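Local atomic coordinates of UPF0678 fatty acid-binding protein-like protein ERS007657_00996 (Mycobacterium tuberculosis, PDB entry 6R3W), a protein that binds heme b within an antiparallel beta-barrel and probably detoxifies peroxynitrite by isomerising it to nitrate. Residues H65-V79 / L83-Y97. Sequence-based numbering, arbitrary orientation.
Sequences HSETGYLRVCRPGCV and LAHPSGITEIEVGTY. With HEM (protoporphyrin IX containing Fe), chain B.
The imidazoles of His-65 and His-85 meet rim to rim, their planes 36° apart and neither ring over the face of the other. Each gives one face to the heme: CHC sits above the centre of the His-65 ring, and the vinyl atom CBC lies 3.9 Å above the His-85 ring plane, over its centre. At their facing edges His-65 NE2 and His-85 ND1 share a hydrogen bond of 2.8 Å. Gln-53 holds His-65 ND1, while His-85 NE2 donates in its ring plane to Glu-91 OE1, 2.8 Å away, so two bonds limit the rotation of each ring. Glu-67, extended beyond CG, lies beside His-85 and brings OE1 to within 3.1 Å of His-85 CE1, at the ring edge, its carboxylate turned 75° from the ring; Tyr-51 and Arg-130 take up its OE2.

At the far end, Gly-77 CA lies over one face of the Tyr-97 ring, offset toward the rim, a CH-pi contact. With CG between the backbone N and carbonyl carbon (chi1 60°), the ring reaches back over the turn, where Tyr-97 OH accepts from Gly-77 N at 2.9 Å and Val-79 CG1 touches Tyr-97 CD2 at 3.7 Å.

Between these ends, Thr-68 with Ala-84 and Val-79 with Gly-95 form antiparallel hydrogen-bonded pairs of the consecutive barrel hairpins. Glu-91, itself salt-bridged to Arg-130, and Gln-53 thus fix the linked heme-pocket rings from both ends.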
loop_
_atom_site.group_PDB
_atom_site.type_symbol
_atom_site.label_atom_id
_atom_site.label_comp_id
_atom_site.label_asym_id
_atom_site.label_seq_id
_atom_site.Cartn_x
_atom_site.Cartn_y
_atom_site.Cartn_z
ATOM N N HIS A 65 8.658 -7.313 -6.005
ATOM C CA HIS A 65 8.609 -6.524 -4.763
ATOM C C HIS A 65 7.733 -7.255 -3.730
ATOM O O HIS A 65 6.743 -7.909 -4.112
ATOM C CB HIS A 65 8.085 -5.116 -5.081
ATOM C CG HIS A 65 7.933 -4.233 -3.888
ATOM N ND1 HIS A 65 6.717 -4.034 -3.252
ATOM C CD2 HIS A 65 8.841 -3.484 -3.227
ATOM C CE1 HIS A 65 6.886 -3.150 -2.287
ATOM N NE2 HIS A 65 8.198 -2.825 -2.231
ATOM N N SER A 66 7.997 -7.018 -2.461
ATOM C CA SER A 66 7.049 -7.321 -1.378
ATOM C C SER A 66 7.101 -6.155 -0.395
ATOM O O SER A 66 8.025 -5.332 -0.485
ATOM C CB SER A 66 7.356 -8.645 -0.729
ATOM O OG SER A 66 8.649 -8.604 -0.145
ATOM N N GLU A 67 6.133 -6.068 0.494
ATOM C CA GLU A 67 6.175 -5.133 1.621
ATOM C C GLU A 67 5.374 -5.738 2.747
ATOM O O GLU A 67 4.502 -6.581 2.500
ATOM C CB GLU A 67 5.701 -3.739 1.210
ATOM C CG GLU A 67 4.325 -3.727 0.561
ATOM C CD GLU A 67 3.875 -2.401 -0.045
ATOM O OE1 GLU A 67 4.755 -1.635 -0.541
ATOM O OE2 GLU A 67 2.656 -2.158 -0.098
ATOM N N THR A 68 5.631 -5.283 3.948
ATOM C CA THR A 68 5.004 -5.847 5.143
ATOM C C THR A 68 4.946 -4.765 6.222
ATOM O O THR A 68 5.928 -4.009 6.369
ATOM C CB THR A 68 5.728 -7.121 5.588
ATOM O OG1 THR A 68 4.978 -7.705 6.657
ATOM C CG2 THR A 68 7.162 -6.868 5.981
ATOM N N GLY A 69 3.892 -4.775 7.017
ATOM C CA GLY A 69 3.774 -3.872 8.150
ATOM C C GLY A 69 2.361 -3.746 8.609
ATOM O O GLY A 69 1.677 -4.789 8.750
ATOM N N TYR A 70 1.956 -2.533 8.948
ATOM C CA TYR A 70 0.755 -2.283 9.757
ATOM C C TYR A 70 0.035 -1.051 9.236
ATOM O O TYR A 70 0.677 -0.069 8.849
ATOM C CB TYR A 70 1.135 -2.125 11.227
ATOM C CG TYR A 70 1.995 -3.247 11.730
ATOM C CD1 TYR A 70 1.436 -4.453 12.122
ATOM C CD2 TYR A 70 3.372 -3.138 11.764
ATOM C CE1 TYR A 70 2.223 -5.534 12.487
ATOM C CE2 TYR A 70 4.171 -4.188 12.171
ATOM C CZ TYR A 70 3.601 -5.388 12.525
ATOM O OH TYR A 70 4.416 -6.410 12.931
ATOM N N LEU A 71 -1.286 -1.099 9.268
ATOM C CA LEU A 71 -2.143 0.070 9.026
ATOM C C LEU A 71 -2.818 0.421 10.347
ATOM O O LEU A 71 -3.727 -0.288 10.767
ATOM C CB LEU A 71 -3.137 -0.254 7.913
ATOM C CG LEU A 71 -4.017 0.911 7.452
ATOM C CD1 LEU A 71 -3.204 2.099 6.975
ATOM C CD2 LEU A 71 -4.960 0.462 6.361
ATOM N N ARG A 72 -2.330 1.459 10.994
ATOM C CA ARG A 72 -2.834 1.939 12.296
ATOM C C ARG A 72 -3.957 2.939 12.045
ATOM O O ARG A 72 -3.832 3.791 11.150
ATOM C CB ARG A 72 -1.712 2.637 13.073
ATOM C CG ARG A 72 -0.608 1.707 13.532
ATOM C CD ARG A 72 0.730 2.391 13.793
ATOM N NE ARG A 72 0.624 3.628 14.550
ATOM C CZ ARG A 72 0.617 3.739 15.876
ATOM N NH1 ARG A 72 0.610 2.662 16.660
ATOM N NH2 ARG A 72 0.558 4.939 16.408
ATOM N N VAL A 73 -4.967 2.921 12.893
ATOM C CA VAL A 73 -5.952 4.017 12.933
ATOM C C VAL A 73 -5.567 4.960 14.077
ATOM O O VAL A 73 -5.530 4.525 15.232
ATOM C CB VAL A 73 -7.385 3.473 13.036
ATOM C CG1 VAL A 73 -8.377 4.581 13.336
ATOM C CG2 VAL A 73 -7.772 2.744 11.768
ATOM N N CYS A 74 -5.232 6.204 13.722
ATOM C CA CYS A 74 -4.762 7.260 14.656
ATOM C C CYS A 74 -5.984 8.097 15.070
ATOM O O CYS A 74 -6.027 9.318 14.792
ATOM C CB CYS A 74 -3.589 8.083 14.059
ATOM S SG CYS A 74 -3.621 8.278 12.241
ATOM N N ARG A 75 -6.949 7.427 15.706
ATOM C CA ARG A 75 -8.357 7.858 15.919
ATOM C C ARG A 75 -9.116 7.695 14.620
ATOM O O ARG A 75 -8.570 7.930 13.531
ATOM C CB ARG A 75 -8.480 9.290 16.442
ATOM C CG ARG A 75 -7.741 9.522 17.749
ATOM C CD ARG A 75 -7.827 10.943 18.265
ATOM N NE ARG A 75 -7.007 11.099 19.471
ATOM C CZ ARG A 75 -7.213 12.010 20.414
ATOM N NH1 ARG A 75 -8.185 12.892 20.282
ATOM N NH2 ARG A 75 -6.402 12.074 21.456
ATOM N N PRO A 76 -10.392 7.263 14.684
ATOM C CA PRO A 76 -11.183 7.079 13.477
ATOM C C PRO A 76 -11.035 8.243 12.491
ATOM O O PRO A 76 -11.161 9.417 12.879
ATOM C CB PRO A 76 -12.597 6.955 14.042
ATOM C CG PRO A 76 -12.366 6.211 15.344
ATOM C CD PRO A 76 -11.088 6.805 15.891
ATOM N N GLY A 77 -10.758 7.897 11.240
ATOM C CA GLY A 77 -10.614 8.869 10.133
ATOM C C GLY A 77 -9.156 9.111 9.751
ATOM O O GLY A 77 -8.915 9.676 8.666
ATOM N N CYS A 78 -8.234 8.734 10.616
ATOM C CA CYS A 78 -6.775 8.965 10.495
ATOM C C CYS A 78 -6.077 7.620 10.324
ATOM O O CYS A 78 -6.419 6.672 11.067
ATOM C CB CYS A 78 -6.292 9.678 11.754
ATOM S SG CYS A 78 -4.523 10.060 11.824
ATOM N N VAL A 79 -5.090 7.548 9.439
ATOM C CA VAL A 79 -4.286 6.322 9.257
ATOM C C VAL A 79 -2.798 6.662 9.272
ATOM O O VAL A 79 -2.373 7.678 8.707
ATOM C CB VAL A 79 -4.669 5.538 7.984
ATOM C CG1 VAL A 79 -5.854 4.627 8.236
ATOM C CG2 VAL A 79 -4.949 6.437 6.795
ATOM N N LEU A 83 5.643 0.520 7.001
ATOM C CA LEU A 83 6.078 -0.581 6.104
ATOM C C LEU A 83 7.592 -0.735 6.079
ATOM O O LEU A 83 8.338 0.251 6.100
ATOM C CB LEU A 83 5.605 -0.341 4.677
ATOM C CG LEU A 83 4.099 -0.341 4.443
ATOM C CD1 LEU A 83 3.818 0.018 2.996
ATOM C CD2 LEU A 83 3.475 -1.673 4.820
ATOM N N ALA A 84 8.008 -1.989 5.941
ATOM C CA ALA A 84 9.358 -2.413 5.542
ATOM C C ALA A 84 9.334 -2.935 4.111
ATOM O O ALA A 84 8.351 -3.615 3.711
ATOM C CB ALA A 84 9.848 -3.474 6.482
ATOM N N HIS A 85 10.400 -2.668 3.389
ATOM C CA HIS A 85 10.634 -3.119 2.001
ATOM C C HIS A 85 11.936 -3.885 1.928
ATOM O O HIS A 85 12.963 -3.474 2.507
ATOM C CB HIS A 85 10.707 -1.922 1.046
ATOM C CG HIS A 85 9.475 -1.087 1.027
ATOM N ND1 HIS A 85 8.476 -1.300 0.109
ATOM C CD2 HIS A 85 9.106 -0.030 1.772
ATOM C CE1 HIS A 85 7.498 -0.446 0.344
ATOM N NE2 HIS A 85 7.856 0.331 1.357
ATOM N N PRO A 86 11.981 -4.962 1.125
ATOM C CA PRO A 86 13.171 -5.796 1.046
ATOM C C PRO A 86 14.304 -5.142 0.251
ATOM O O PRO A 86 15.404 -5.676 0.255
ATOM C CB PRO A 86 12.660 -7.062 0.330
ATOM C CG PRO A 86 11.522 -6.549 -0.527
ATOM C CD PRO A 86 10.850 -5.508 0.347
ATOM N N SER A 87 14.003 -3.994 -0.364
ATOM C CA SER A 87 14.953 -3.119 -1.090
ATOM C C SER A 87 15.785 -2.272 -0.111
ATOM O O SER A 87 16.553 -1.414 -0.581
ATOM C CB SER A 87 14.189 -2.247 -2.033
ATOM O OG SER A 87 13.174 -1.578 -1.315
ATOM N N GLY A 88 15.575 -2.411 1.202
ATOM C CA GLY A 88 16.357 -1.621 2.174
ATOM C C GLY A 88 15.736 -0.271 2.487
ATOM O O GLY A 88 16.496 0.667 2.859
ATOM N N ILE A 89 14.415 -0.200 2.448
ATOM C CA ILE A 89 13.696 1.073 2.617
ATOM C C ILE A 89 12.589 0.851 3.639
ATOM O O ILE A 89 11.881 -0.185 3.573
ATOM C CB ILE A 89 13.161 1.565 1.257
ATOM C CG1 ILE A 89 14.327 1.810 0.290
ATOM C CG2 ILE A 89 12.326 2.807 1.459
ATOM C CD1 ILE A 89 13.923 2.214 -1.085
ATOM N N THR A 90 12.404 1.806 4.542
ATOM C CA THR A 90 11.213 1.870 5.403
ATOM C C THR A 90 10.361 3.064 5.001
ATOM O O THR A 90 10.890 4.050 4.429
ATOM C CB THR A 90 11.591 1.968 6.880
ATOM O OG1 THR A 90 12.368 3.171 7.034
ATOM C CG2 THR A 90 12.341 0.747 7.367
ATOM N N GLU A 91 9.086 3.006 5.331
ATOM C CA GLU A 91 8.070 3.981 4.858
ATOM C C GLU A 91 7.063 4.173 6.000
ATOM O O GLU A 91 6.520 3.173 6.495
ATOM C CB GLU A 91 7.437 3.432 3.533
ATOM C CG GLU A 91 6.215 4.156 3.013
ATOM C CD GLU A 91 5.600 3.510 1.798
ATOM O OE1 GLU A 91 6.004 2.368 1.430
ATOM O OE2 GLU A 91 4.607 4.088 1.257
ATOM N N ILE A 92 6.740 5.420 6.338
ATOM C CA ILE A 92 5.528 5.758 7.104
ATOM C C ILE A 92 4.719 6.735 6.284
ATOM O O ILE A 92 5.224 7.839 5.976
ATOM C CB ILE A 92 5.837 6.308 8.490
ATOM C CG1 ILE A 92 6.706 5.343 9.292
ATOM C CG2 ILE A 92 4.526 6.624 9.194
ATOM C CD1 ILE A 92 7.077 5.849 10.684
ATOM N N GLU A 93 3.525 6.324 5.868
ATOM C CA GLU A 93 2.616 7.246 5.182
ATOM C C GLU A 93 1.496 7.607 6.132
ATOM O O GLU A 93 1.031 6.739 6.898
ATOM C CB GLU A 93 2.016 6.609 3.944
ATOM C CG GLU A 93 3.027 6.239 2.895
ATOM C CD GLU A 93 2.485 6.224 1.483
ATOM O OE1 GLU A 93 1.435 6.899 1.238
ATOM O OE2 GLU A 93 3.217 5.697 0.606
ATOM N N VAL A 94 1.103 8.860 6.139
ATOM C CA VAL A 94 0.049 9.361 7.035
ATOM C C VAL A 94 -1.078 9.889 6.167
ATOM O O VAL A 94 -0.812 10.486 5.120
ATOM C CB VAL A 94 0.618 10.412 7.991
ATOM C CG1 VAL A 94 -0.436 10.910 8.957
ATOM C CG2 VAL A 94 1.826 9.884 8.744
ATOM N N GLY A 95 -2.310 9.736 6.617
ATOM C CA GLY A 95 -3.421 10.347 5.883
ATOM C C GLY A 95 -4.752 10.063 6.499
ATOM O O GLY A 95 -4.861 9.960 7.745
ATOM N N THR A 96 -5.763 9.998 5.651
ATOM C CA THR A 96 -7.169 9.999 6.063
ATOM C C THR A 96 -7.950 9.000 5.225
ATOM O O THR A 96 -7.481 8.564 4.172
ATOM C CB THR A 96 -7.761 11.405 5.964
ATOM O OG1 THR A 96 -7.720 11.825 4.602
ATOM C CG2 THR A 96 -7.035 12.394 6.841
ATOM N N TYR A 97 -9.161 8.735 5.652
ATOM C CA TYR A 97 -10.099 7.958 4.836
ATOM C C TYR A 97 -11.522 8.429 5.068
ATOM O O TYR A 97 -11.820 9.112 6.064
ATOM C CB TYR A 97 -9.959 6.469 5.113
ATOM C CG TYR A 97 -10.234 6.080 6.539
ATOM C CD1 TYR A 97 -11.525 5.812 6.975
ATOM C CD2 TYR A 97 -9.207 5.997 7.456
ATOM C CE1 TYR A 97 -11.780 5.462 8.288
ATOM C CE2 TYR A 97 -9.436 5.592 8.754
ATOM C CZ TYR A 97 -10.735 5.352 9.185
ATOM O OH TYR A 97 -10.969 5.063 10.501
HETATM C CHA HEM B . 12.204 0.135 -9.982
HETATM C CHB HEM B . 8.650 -3.071 -9.581
HETATM C CHC HEM B . 7.134 -0.939 -5.470
HETATM C CHD HEM B . 11.022 1.975 -5.640
HETATM C C1A HEM B . 11.361 -0.922 -10.212
HETATM C C2A HEM B . 11.521 -1.865 -11.284
HETATM C C3A HEM B . 10.523 -2.765 -11.157
HETATM C C4A HEM B . 9.743 -2.381 -10.035
HETATM C CMA HEM B . 10.295 -3.979 -12.013
HETATM C CAA HEM B . 12.606 -1.847 -12.334
HETATM C CBA HEM B . 13.591 -2.991 -12.119
HETATM C CGA HEM B . 14.276 -2.845 -10.803
HETATM O O1A HEM B . 14.185 -3.761 -9.959
HETATM O O2A HEM B . 14.972 -1.836 -10.570
HETATM C C1B HEM B . 7.892 -2.726 -8.446
HETATM C C2B HEM B . 6.755 -3.468 -8.000
HETATM C C3B HEM B . 6.287 -2.848 -6.855
HETATM C C4B HEM B . 7.222 -1.746 -6.588
HETATM C CMB HEM B . 6.180 -4.698 -8.662
HETATM C CAB HEM B . 5.101 -3.145 -6.021
HETATM C CBB HEM B . 4.004 -3.666 -6.534
HETATM C C1C HEM B . 8.095 0.018 -5.134
HETATM C C2C HEM B . 8.090 0.800 -3.959
HETATM C C3C HEM B . 9.225 1.567 -3.979
HETATM C C4C HEM B . 9.880 1.326 -5.238
HETATM C CMC HEM B . 7.019 0.752 -2.918
HETATM C CAC HEM B . 9.769 2.459 -2.930
HETATM C CBC HEM B . 9.786 2.108 -1.639
HETATM C C1D HEM B . 11.622 1.749 -6.873
HETATM C C2D HEM B . 12.832 2.457 -7.314
HETATM C C3D HEM B . 13.162 1.945 -8.501
HETATM C C4D HEM B . 12.143 0.924 -8.824
HETATM C CMD HEM B . 13.595 3.493 -6.536
HETATM C CAD HEM B . 14.526 2.058 -9.122
HETATM C CBD HEM B . 14.556 3.123 -10.120
HETATM C CGD HEM B . 15.973 3.258 -10.686
HETATM O O1D HEM B . 16.943 2.438 -10.561
HETATM O O2D HEM B . 16.155 4.231 -11.275
HETATM N NA HEM B . 10.264 -1.287 -9.446
HETATM N NB HEM B . 8.134 -1.724 -7.578
HETATM N NC HEM B . 9.161 0.372 -5.918
HETATM N ND HEM B . 11.242 0.820 -7.809
HETATM FE FE HEM B . 9.695 -0.380 -7.743
HETATM O O HOH W 1 10.895 -1.796 -6.662
#